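Side-chain contacts in ornithine carbamoyltransferase (PDB 3GRF), which probably interconverts ornithine plus carbamoyl phosphate and citrulline plus phosphate, in the arginine degradation pathway of the parasite Giardia: residues A28-M31 with A36-T39; E63-R68 with A316-F321; D236-D241 with F263-A268; L283-T286 with E290-A293. One frame throughout, in Å; residues are numbered along the deposited sequence.

Contact 1: A28-M31 with A36-T39; sequences ALDM and AKYT
One face of the Tyr38 ring carries Met31 and its edge carries Asp30, whose carboxylate plane stands 73° from the ring. Met31 CG sits almost on the ring axis, 3.4 Å from the centroid of Tyr38 and 7° off the normal, a CH-pi contact. Met31 SD lies over the same face, 4.5 Å from the centroid of Tyr38, and makes the pair a Met-aromatic contact. The motif fastens the turn after helix 18-33 back onto the end of that helix, within the carbamoyl phosphate-binding domain. Met31 CG leaves its backbone beside the N (chi1 -61°), and the extended chain beyond it carries the terminal methyl over the same face toward the CD2-CE2 bond, with Met31 CE 3.4 Å from Tyr38 CD2. Helix 303-322 also packs on Met31, through Met315 and Asp319, which places the thioether between the ring and the C-terminal helix. In the ring plane, Tyr38 OH donates to Asp30 OD1 at 2.6 Å, entering on the anti lone pair of that oxygen. The other oxygen, Asp30 OD2, takes a hydrogen bond from Asn34 ND2 in the linking turn; with both oxygens held, the carboxylate has little freedom to rotate. Lys37 curls round at its last two torsions and lays its aliphatic end across Asp30, its ammonium probably steadying the negative charge from a distance, since Lys37 NZ stays 4.6 Å from Asp30 OD1. The nearer touch is the methylene beside it, Lys37 CE at 3.4 Å from Asp30 OD1.

Contact 2: E63-R68 with A316-F321; sequences ETAMTR and AVLDFF
Leu318 is the residue of helical segment 316-321 that meets 63-68, catching Ala65 and Met66 with a single methyl, CD1. Two residues before it, Ala316 begins the segment on a different face of the helix and rests against Ala28 of helix 18-33. At Leu318 the side chain turns to the opposing helix: CG lies beside the backbone N (chi1 -66°), and the extended second torsion sends CD1 outward to both partners. Leu318 CD1 lies 4.0 Å from Ala65 CB, where the short side chain lets the methyl come close to the helix surface. About a quarter turn round the same methyl, Met66 SD is 3.9 Å from Leu318 CD1. Met66 sets out alongside the interface, and its bends at chi2 and chi3 carry the thioether over to the leucine, which it meets at about a right angle. This is apolar helix-to-helix packing, wholly buried, between helix 56-69 of the carbamoyl phosphate-binding domain and the C-terminal helix 303-322. As in other transcarbamylases, that last helix returns to the N-terminal domain after the chain has built the ornithine-binding one. Next in line, Asp319 faces another way and forms salt bridges with Arg27 and Arg41, so two guanidinium groups probably balance its buried charge. Phe320 then packs on Leu24 of helix 18-33, while Phe321 turns to Leu10 and Pro124, its ring edge near Val317 O of the preceding turn.

Contact 3: D236-D241 with F263-A268; sequences DVVYTD and FQVDDA
Val238 meets Val265 tip to tip, its CG1 methyl set against both branches of the partner: Val238 CG1 is 3.7 Å from Val265 CG2 and 3.8 Å from Val265 CG1. Both valines hold CG1 opposite the backbone N (chi1 near 180°), which presents the pair of Val265 methyls as a fork around the Val238 tip. Thr240, one strand repeat further on, slides past Val265 antiparallel to it and offers carbon only, with Thr240 CB 4.0 Å from Val265 CG2. The strand 237-240 is an inner strand of the parallel, Rossmann-like sheet of the ornithine-binding domain, lying between strands 164-167 and 278-281. Residues 263-266 run over one face of that sheet as a loop into helix 267-270, where Asp266 is the N-cap and its OD2 accepts from Val269 N. The polar end of Thr240 works separately from the valine packing. Its OG1 is hydrogen-bonded to Cys167 O on the neighbouring strand and also accepts a hydrogen bond from water 1, with Thr240 OG1 3.0 Å from the water oxygen. The same water donates to Phe263 O at 2.6 Å, bridging strand and loop beside the apolar contact.

Contact 4: L283-T286 with E290-A293; sequences LPAT and EQTA
Glu290 grips the backbone of Thr286 from across the loop: Thr286 N donates to Glu290 OE1 at 2.8 Å, a nearly straight bond (169°) that arrives on the syn side, tilted 30° out of the carboxylate plane. The segment 283-286 belongs to the Leu-Pro loop after strand 278-281, with the cis peptide bond before Pro284 that marks the HCLP signature of ornithine transcarbamylases, here in the form NCLP. In relatives this loop borders the ornithine site. The tight part lies inward. Glu290 CG stands between the backbone N and the carbonyl carbon, and a bend at chi2 swings the carboxylate toward the backbone of 285-286, where Glu290 OE1 also approaches Ala285 CA to 3.4 Å. Beside it Gln291 folds its amide toward the same loop; Gln291 OE1 rests 3.9 Å from Ala285 CB and finds no polar partner in the model, an apparently costly burial. Phe279, Thr240 and Ile296 pack around Gln291 on the inner side. The outer side, with Pro284 and Thr286 exposed, is looser and held through solvent. Water 2 can donate to Pro284 O at 2.8 Å and weakly to Glu290 OE1, though perhaps not both at once, so solvent links the exposed edge to the carboxylate. Thr286 turns its hydroxyl to the side of its own backbone N (chi1 -51°), bringing Thr286 OG1 within a 2.7 Å hydrogen bond of water 2.

From the N terminus, contact 1 closes a short loop, folding the turn after helix 18-33 onto that helix. Contact 2 opens next, at 63-68, and closes only at 316-321, so its long excursion holds contacts 3 and 4, which follow each other in series; none of the loops cross. Contact 2 joins the N-terminal domain to the C-terminal helix, and that helix also touches contact 1 through Met31 and Ala28. In the ornithine-binding domain, about 31 Å from contact 2 between centres, contact 3 closes the loop from strand 237-240 to helix 267-270. Contact 4 closes the loop after strand 278-281 and meets contact 3 through a probable hydrogen bond, Val265 N to Glu290 O at 2.8 Å.

Contact 1: A28-M31 with A36-T39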
loop_
_atom_site.group_PDB
_atom_site.type_symbol
_atom_site.label_atom_id
_atom_site.label_comp_id
_atom_site.label_asym_id
_atom_site.label_seq_id
_atom_site.Cartn_x
_atom_site.Cartn_y
_atom_site.Cartn_z
ATOM N N ALA A 28 14.274 19.245 -9.120
ATOM C CA ALA A 28 12.836 19.269 -8.798
ATOM C C ALA A 28 12.094 20.083 -9.840
ATOM O O ALA A 28 11.019 19.714 -10.274
ATOM C CB ALA A 28 12.610 19.903 -7.407
ATOM N N LEU A 29 12.654 21.244 -10.177
ATOM C CA LEU A 29 12.028 22.150 -11.141
ATOM C C LEU A 29 11.990 21.525 -12.535
ATOM O O LEU A 29 11.007 21.676 -13.284
ATOM C CB LEU A 29 12.785 23.475 -11.181
ATOM C CG LEU A 29 12.558 24.473 -10.060
ATOM C CD1 LEU A 29 13.597 25.572 -10.217
ATOM C CD2 LEU A 29 11.106 24.995 -10.127
ATOM N N ASP A 30 13.046 20.814 -12.883
ATOM C CA ASP A 30 13.039 20.173 -14.220
ATOM C C ASP A 30 12.142 18.956 -14.263
ATOM O O ASP A 30 11.590 18.649 -15.303
ATOM C CB ASP A 30 14.429 19.774 -14.696
ATOM C CG ASP A 30 14.412 19.267 -16.147
ATOM O OD1 ASP A 30 14.814 18.126 -16.397
ATOM O OD2 ASP A 30 13.947 20.009 -17.033
ATOM N N MET A 31 12.015 18.248 -13.141
ATOM C CA MET A 31 11.061 17.120 -13.054
ATOM C C MET A 31 9.628 17.575 -13.017
ATOM O O MET A 31 8.751 16.844 -13.436
ATOM C CB MET A 31 11.316 16.282 -11.801
ATOM C CG MET A 31 12.685 15.662 -11.768
ATOM S SD MET A 31 12.951 14.890 -10.205
ATOM C CE MET A 31 14.248 13.715 -10.590
ATOM N N ALA A 36 8.386 13.435 -18.263
ATOM C CA ALA A 36 8.574 12.340 -19.150
ATOM C C ALA A 36 10.011 11.841 -19.151
ATOM O O ALA A 36 10.270 10.715 -19.555
ATOM C CB ALA A 36 8.151 12.758 -20.562
ATOM N N LYS A 37 10.966 12.677 -18.763
ATOM C CA LYS A 37 12.383 12.294 -18.792
ATOM C C LYS A 37 12.776 11.327 -17.658
ATOM O O LYS A 37 13.764 10.604 -17.747
ATOM C CB LYS A 37 13.246 13.544 -18.665
ATOM C CG LYS A 37 13.457 14.294 -19.961
ATOM C CD LYS A 37 13.989 15.717 -19.711
ATOM C CE LYS A 37 15.234 15.725 -18.814
ATOM N NZ LYS A 37 16.401 14.884 -19.309
ATOM N N TYR A 38 12.022 11.363 -16.566
ATOM C CA TYR A 38 12.416 10.736 -15.309
ATOM C C TYR A 38 11.643 9.454 -15.009
ATOM O O TYR A 38 11.674 8.888 -13.907
ATOM C CB TYR A 38 12.176 11.747 -14.204
ATOM C CG TYR A 38 13.037 12.950 -14.387
ATOM C CD1 TYR A 38 12.571 14.090 -15.069
ATOM C CD2 TYR A 38 14.339 12.927 -13.922
ATOM C CE1 TYR A 38 13.395 15.181 -15.232
ATOM C CE2 TYR A 38 15.154 13.996 -14.081
ATOM C CZ TYR A 38 14.689 15.126 -14.716
ATOM O OH TYR A 38 15.576 16.177 -14.810
ATOM N N THR A 39 10.999 8.970 -16.036
ATOM C CA THR A 39 9.963 8.003 -15.914
ATOM C C THR A 39 10.460 6.570 -15.578
ATOM O O THR A 39 9.673 5.673 -15.243
ATOM C CB THR A 39 9.142 8.170 -17.178
ATOM O OG1 THR A 39 7.787 8.434 -16.817
ATOM C CG2 THR A 39 9.268 7.057 -18.081
#

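Contact 2: E63-R68 with A316-F321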
loop_
_atom_site.group_PDB
_atom_site.type_symbol
_atom_site.label_atom_id
_atom_site.label_comp_id
_atom_site.label_asym_id
_atom_site.label_seq_id
_atom_site.Cartn_x
_atom_site.Cartn_y
_atom_site.Cartn_z
ATOM N N GLU A 63 4.703 8.416 -2.164
ATOM C CA GLU A 63 4.177 7.269 -2.872
ATOM C C GLU A 63 4.024 7.636 -4.379
ATOM O O GLU A 63 4.383 6.861 -5.265
ATOM C CB GLU A 63 2.831 6.827 -2.227
ATOM C CG GLU A 63 2.773 5.317 -1.907
ATOM C CD GLU A 63 1.621 4.870 -1.027
ATOM O OE1 GLU A 63 1.399 5.462 0.077
ATOM O OE2 GLU A 63 0.961 3.884 -1.408
ATOM N N THR A 64 3.521 8.843 -4.647
ATOM C CA THR A 64 3.381 9.363 -6.002
ATOM C C THR A 64 4.735 9.604 -6.661
ATOM O O THR A 64 4.896 9.333 -7.877
ATOM C CB THR A 64 2.529 10.666 -5.999
ATOM O OG1 THR A 64 1.303 10.382 -5.376
ATOM C CG2 THR A 64 2.192 11.132 -7.461
ATOM N N ALA A 65 5.707 10.109 -5.877
ATOM C CA ALA A 65 7.045 10.410 -6.408
ATOM C C ALA A 65 7.623 9.152 -6.973
ATOM O O ALA A 65 8.130 9.164 -8.095
ATOM C CB ALA A 65 7.972 11.019 -5.347
ATOM N N MET A 66 7.476 8.037 -6.249
ATOM C CA MET A 66 8.093 6.784 -6.706
ATOM C C MET A 66 7.440 6.263 -7.935
ATOM O O MET A 66 8.126 5.802 -8.832
ATOM C CB MET A 66 8.118 5.699 -5.620
ATOM C CG MET A 66 9.016 6.007 -4.408
ATOM S SD MET A 66 10.794 6.078 -4.769
ATOM C CE MET A 66 11.038 4.401 -5.289
ATOM N N THR A 67 6.114 6.331 -8.003
ATOM C CA THR A 67 5.386 5.930 -9.234
ATOM C C THR A 67 5.853 6.739 -10.428
ATOM O O THR A 67 6.009 6.216 -11.545
ATOM C CB THR A 67 3.876 6.105 -9.042
ATOM O OG1 THR A 67 3.480 5.330 -7.900
ATOM C CG2 THR A 67 3.084 5.631 -10.277
ATOM N N ARG A 68 6.095 8.022 -10.215
ATOM C CA ARG A 68 6.495 8.906 -11.338
ATOM C C ARG A 68 7.882 8.639 -11.884
ATOM O O ARG A 68 8.203 9.021 -13.009
ATOM C CB ARG A 68 6.331 10.362 -10.950
ATOM C CG ARG A 68 4.856 10.762 -10.963
ATOM C CD ARG A 68 4.650 12.139 -10.388
ATOM N NE ARG A 68 4.981 13.223 -11.321
ATOM C CZ ARG A 68 4.102 13.900 -12.060
ATOM N NH1 ARG A 68 2.820 13.585 -12.022
ATOM N NH2 ARG A 68 4.516 14.888 -12.866
ATOM N N ALA A 316 13.060 14.482 -6.566
ATOM C CA ALA A 316 14.445 14.942 -6.694
ATOM C C ALA A 316 15.265 14.367 -5.588
ATOM O O ALA A 316 16.350 13.853 -5.788
ATOM C CB ALA A 316 14.522 16.472 -6.675
ATOM N N VAL A 317 14.786 14.480 -4.355
ATOM C CA VAL A 317 15.541 13.922 -3.261
ATOM C C VAL A 317 15.765 12.407 -3.317
ATOM O O VAL A 317 16.885 11.933 -3.098
ATOM C CB VAL A 317 14.838 14.257 -1.935
ATOM C CG1 VAL A 317 15.529 13.550 -0.833
ATOM C CG2 VAL A 317 14.828 15.786 -1.742
ATOM N N LEU A 318 14.700 11.652 -3.603
ATOM C CA LEU A 318 14.759 10.189 -3.757
ATOM C C LEU A 318 15.710 9.846 -4.895
ATOM O O LEU A 318 16.583 9.063 -4.738
ATOM C CB LEU A 318 13.353 9.613 -4.005
ATOM C CG LEU A 318 12.414 9.787 -2.768
ATOM C CD1 LEU A 318 10.940 9.520 -3.044
ATOM C CD2 LEU A 318 12.884 8.909 -1.598
ATOM N N ASP A 319 15.546 10.472 -6.037
ATOM C CA ASP A 319 16.413 10.202 -7.172
ATOM C C ASP A 319 17.871 10.354 -6.820
ATOM O O ASP A 319 18.682 9.462 -7.056
ATOM C CB ASP A 319 16.078 11.145 -8.328
ATOM C CG ASP A 319 16.903 10.841 -9.554
ATOM O OD1 ASP A 319 16.623 9.791 -10.163
ATOM O OD2 ASP A 319 17.840 11.618 -9.873
ATOM N N PHE A 320 18.197 11.500 -6.246
ATOM C CA PHE A 320 19.537 11.809 -5.824
ATOM C C PHE A 320 20.084 10.807 -4.826
ATOM O O PHE A 320 21.214 10.403 -4.946
ATOM C CB PHE A 320 19.528 13.199 -5.204
ATOM C CG PHE A 320 20.883 13.756 -4.903
ATOM C CD1 PHE A 320 21.758 14.071 -5.928
ATOM C CD2 PHE A 320 21.247 14.039 -3.600
ATOM C CE1 PHE A 320 22.978 14.639 -5.648
ATOM C CE2 PHE A 320 22.466 14.602 -3.318
ATOM C CZ PHE A 320 23.329 14.903 -4.348
ATOM N N PHE A 321 19.323 10.430 -3.799
ATOM C CA PHE A 321 19.908 9.500 -2.807
ATOM C C PHE A 321 19.982 8.081 -3.325
ATOM O O PHE A 321 20.841 7.306 -2.906
ATOM C CB PHE A 321 19.217 9.602 -1.425
ATOM C CG PHE A 321 19.730 10.773 -0.601
ATOM C CD1 PHE A 321 20.764 10.603 0.303
ATOM C CD2 PHE A 321 19.248 12.053 -0.816
ATOM C CE1 PHE A 321 21.255 11.678 1.037
ATOM C CE2 PHE A 321 19.758 13.141 -0.103
ATOM C CZ PHE A 321 20.774 12.955 0.816
#

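Contact 3: D236-D241 with F263-A268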
loop_
_atom_site.group_PDB
_atom_site.type_symbol
_atom_site.label_atom_id
_atom_site.label_comp_id
_atom_site.label_asym_id
_atom_site.label_seq_id
_atom_site.Cartn_x
_atom_site.Cartn_y
_atom_site.Cartn_z
ATOM N N ASP A 236 10.609 39.468 1.563
ATOM C CA ASP A 236 10.042 38.987 0.296
ATOM C C ASP A 236 9.209 37.715 0.465
ATOM O O ASP A 236 8.456 37.331 -0.426
ATOM C CB ASP A 236 11.154 38.742 -0.722
ATOM C CG ASP A 236 11.998 39.967 -0.969
ATOM O OD1 ASP A 236 13.198 39.931 -0.635
ATOM O OD2 ASP A 236 11.460 40.958 -1.501
ATOM N N VAL A 237 9.373 37.041 1.604
ATOM C CA VAL A 237 8.662 35.797 1.905
ATOM C C VAL A 237 8.282 35.912 3.363
ATOM O O VAL A 237 9.134 36.255 4.190
ATOM C CB VAL A 237 9.528 34.516 1.775
ATOM C CG1 VAL A 237 8.657 33.240 2.102
ATOM C CG2 VAL A 237 10.149 34.425 0.382
ATOM N N VAL A 238 7.013 35.630 3.655
ATOM C CA VAL A 238 6.586 35.478 5.034
ATOM C C VAL A 238 6.020 34.083 5.265
ATOM O O VAL A 238 5.030 33.676 4.655
ATOM C CB VAL A 238 5.525 36.507 5.419
ATOM C CG1 VAL A 238 5.095 36.306 6.911
ATOM C CG2 VAL A 238 6.040 37.934 5.179
ATOM N N TYR A 239 6.622 33.354 6.193
ATOM C CA TYR A 239 6.322 31.952 6.283
ATOM C C TYR A 239 5.892 31.769 7.714
ATOM O O TYR A 239 6.480 32.361 8.611
ATOM C CB TYR A 239 7.604 31.179 5.944
ATOM C CG TYR A 239 7.519 29.677 5.760
ATOM C CD1 TYR A 239 7.061 28.838 6.774
ATOM C CD2 TYR A 239 7.966 29.109 4.612
ATOM C CE1 TYR A 239 7.036 27.465 6.623
ATOM C CE2 TYR A 239 7.977 27.765 4.450
ATOM C CZ TYR A 239 7.476 26.944 5.445
ATOM O OH TYR A 239 7.488 25.598 5.262
ATOM N N THR A 240 4.832 30.996 7.915
ATOM C CA THR A 240 4.414 30.624 9.263
ATOM C C THR A 240 3.920 29.197 9.295
ATOM O O THR A 240 3.775 28.555 8.251
ATOM C CB THR A 240 3.374 31.613 9.828
ATOM O OG1 THR A 240 3.200 31.347 11.228
ATOM C CG2 THR A 240 2.063 31.532 9.077
ATOM N N ASP A 241 3.729 28.645 10.488
ATOM C CA ASP A 241 3.140 27.311 10.530
ATOM C C ASP A 241 2.454 27.059 11.855
ATOM O O ASP A 241 2.457 27.929 12.710
ATOM C CB ASP A 241 4.156 26.204 10.087
ATOM C CG ASP A 241 5.026 25.647 11.224
ATOM O OD1 ASP A 241 5.319 24.443 11.186
ATOM O OD2 ASP A 241 5.434 26.382 12.131
ATOM N N PHE A 263 2.145 37.341 17.009
ATOM C CA PHE A 263 2.904 36.813 15.880
ATOM C C PHE A 263 2.080 36.167 14.836
ATOM O O PHE A 263 2.608 35.463 13.969
ATOM C CB PHE A 263 4.045 35.913 16.341
ATOM C CG PHE A 263 5.108 36.693 17.018
ATOM C CD1 PHE A 263 6.156 37.239 16.288
ATOM C CD2 PHE A 263 4.998 37.001 18.360
ATOM C CE1 PHE A 263 7.124 38.007 16.910
ATOM C CE2 PHE A 263 5.963 37.784 18.999
ATOM C CZ PHE A 263 7.011 38.305 18.276
ATOM N N GLN A 264 0.788 36.445 14.894
ATOM C CA GLN A 264 -0.153 36.007 13.863
ATOM C C GLN A 264 0.163 36.753 12.593
ATOM O O GLN A 264 0.301 37.980 12.626
ATOM C CB GLN A 264 -1.564 36.380 14.294
ATOM C CG GLN A 264 -2.623 36.075 13.242
ATOM C CD GLN A 264 -3.983 36.157 13.820
ATOM O OE1 GLN A 264 -4.498 37.236 14.027
ATOM N NE2 GLN A 264 -4.555 35.019 14.144
ATOM N N VAL A 265 0.285 36.057 11.467
ATOM C CA VAL A 265 0.476 36.801 10.217
ATOM C C VAL A 265 -0.883 37.345 9.720
ATOM O O VAL A 265 -1.692 36.604 9.192
ATOM C CB VAL A 265 1.266 36.010 9.110
ATOM C CG1 VAL A 265 1.449 36.856 7.916
ATOM C CG2 VAL A 265 2.648 35.534 9.613
ATOM N N ASP A 266 -1.127 38.639 9.937
ATOM C CA ASP A 266 -2.352 39.319 9.459
ATOM C C ASP A 266 -2.090 40.320 8.305
ATOM O O ASP A 266 -0.989 40.355 7.727
ATOM C CB ASP A 266 -3.104 39.982 10.651
ATOM C CG ASP A 266 -2.267 41.061 11.376
ATOM O OD1 ASP A 266 -2.694 41.504 12.428
ATOM O OD2 ASP A 266 -1.196 41.499 10.915
ATOM N N ASP A 267 -3.094 41.132 7.973
ATOM C CA ASP A 267 -3.003 42.060 6.841
ATOM C C ASP A 267 -1.959 43.151 7.148
ATOM O O ASP A 267 -1.243 43.599 6.245
ATOM C CB ASP A 267 -4.367 42.718 6.552
ATOM C CG ASP A 267 -5.383 41.793 5.838
ATOM O OD1 ASP A 267 -5.050 40.712 5.326
ATOM O OD2 ASP A 267 -6.568 42.190 5.757
ATOM N N ALA A 268 -1.877 43.592 8.413
ATOM C CA ALA A 268 -0.917 44.644 8.792
ATOM C C ALA A 268 0.505 44.114 8.740
ATOM O O ALA A 268 1.449 44.857 8.460
ATOM C CB ALA A 268 -1.196 45.158 10.203
HETATM O O HOH W 1 2.412 32.921 13.606
#

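Contact 4: L283-T286 with E290-A293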
loop_
_atom_site.group_PDB
_atom_site.type_symbol
_atom_site.label_atom_id
_atom_site.label_comp_id
_atom_site.label_asym_id
_atom_site.label_seq_id
_atom_site.Cartn_x
_atom_site.Cartn_y
_atom_site.Cartn_z
ATOM N N LEU A 283 1.653 23.814 6.022
ATOM C CA LEU A 283 0.382 23.103 6.328
ATOM C C LEU A 283 0.547 21.988 7.381
ATOM O O LEU A 283 1.650 21.532 7.617
ATOM C CB LEU A 283 -0.335 22.577 5.065
ATOM C CG LEU A 283 -0.683 23.590 3.956
ATOM C CD1 LEU A 283 -1.279 22.922 2.699
ATOM C CD2 LEU A 283 -1.590 24.716 4.491
ATOM N N PRO A 284 -0.547 21.575 8.050
ATOM C CA PRO A 284 -1.935 22.065 8.028
ATOM C C PRO A 284 -2.087 23.523 8.488
ATOM O O PRO A 284 -1.442 23.946 9.467
ATOM C CB PRO A 284 -2.647 21.122 9.002
ATOM C CG PRO A 284 -1.568 20.642 9.893
ATOM C CD PRO A 284 -0.403 20.450 8.990
ATOM N N ALA A 285 -2.901 24.280 7.754
ATOM C CA ALA A 285 -3.226 25.670 8.082
ATOM C C ALA A 285 -4.447 25.769 9.002
ATOM O O ALA A 285 -5.482 25.148 8.737
ATOM C CB ALA A 285 -3.491 26.464 6.806
ATOM N N THR A 286 -4.328 26.560 10.069
ATOM C CA THR A 286 -5.480 26.951 10.885
ATOM C C THR A 286 -5.750 28.455 10.757
ATOM O O THR A 286 -5.037 29.296 11.333
ATOM C CB THR A 286 -5.291 26.545 12.363
ATOM O OG1 THR A 286 -4.929 25.166 12.414
ATOM C CG2 THR A 286 -6.564 26.746 13.162
ATOM N N GLU A 290 -2.109 30.832 13.276
ATOM C CA GLU A 290 -0.818 31.358 12.805
ATOM C C GLU A 290 -0.989 32.423 11.714
ATOM O O GLU A 290 -0.111 33.286 11.525
ATOM C CB GLU A 290 0.097 30.219 12.344
ATOM C CG GLU A 290 -0.392 29.464 11.105
ATOM C CD GLU A 290 -1.349 28.322 11.402
ATOM O OE1 GLU A 290 -1.764 27.639 10.449
ATOM O OE2 GLU A 290 -1.676 28.062 12.575
ATOM N N GLN A 291 -2.131 32.390 11.025
ATOM C CA GLN A 291 -2.471 33.484 10.096
ATOM C C GLN A 291 -3.977 33.692 9.937
ATOM O O GLN A 291 -4.747 32.827 10.313
ATOM C CB GLN A 291 -1.806 33.285 8.746
ATOM C CG GLN A 291 -1.502 31.821 8.445
ATOM C CD GLN A 291 -2.672 31.157 7.888
ATOM O OE1 GLN A 291 -3.086 30.069 8.312
ATOM N NE2 GLN A 291 -3.282 31.838 6.951
ATOM N N THR A 292 -4.376 34.858 9.427
ATOM C CA THR A 292 -5.770 35.126 9.103
ATOM C C THR A 292 -6.154 34.488 7.798
ATOM O O THR A 292 -5.288 34.209 6.979
ATOM C CB THR A 292 -6.096 36.635 9.056
ATOM O OG1 THR A 292 -5.389 37.278 7.988
ATOM C CG2 THR A 292 -5.750 37.324 10.380
ATOM N N ALA A 293 -7.456 34.247 7.630
ATOM C CA ALA A 293 -7.979 33.631 6.439
ATOM C C ALA A 293 -7.720 34.558 5.237
ATOM O O ALA A 293 -7.395 34.093 4.145
ATOM C CB ALA A 293 -9.491 33.293 6.617
HETATM O O HOH W 2 -2.307 24.771 12.024
#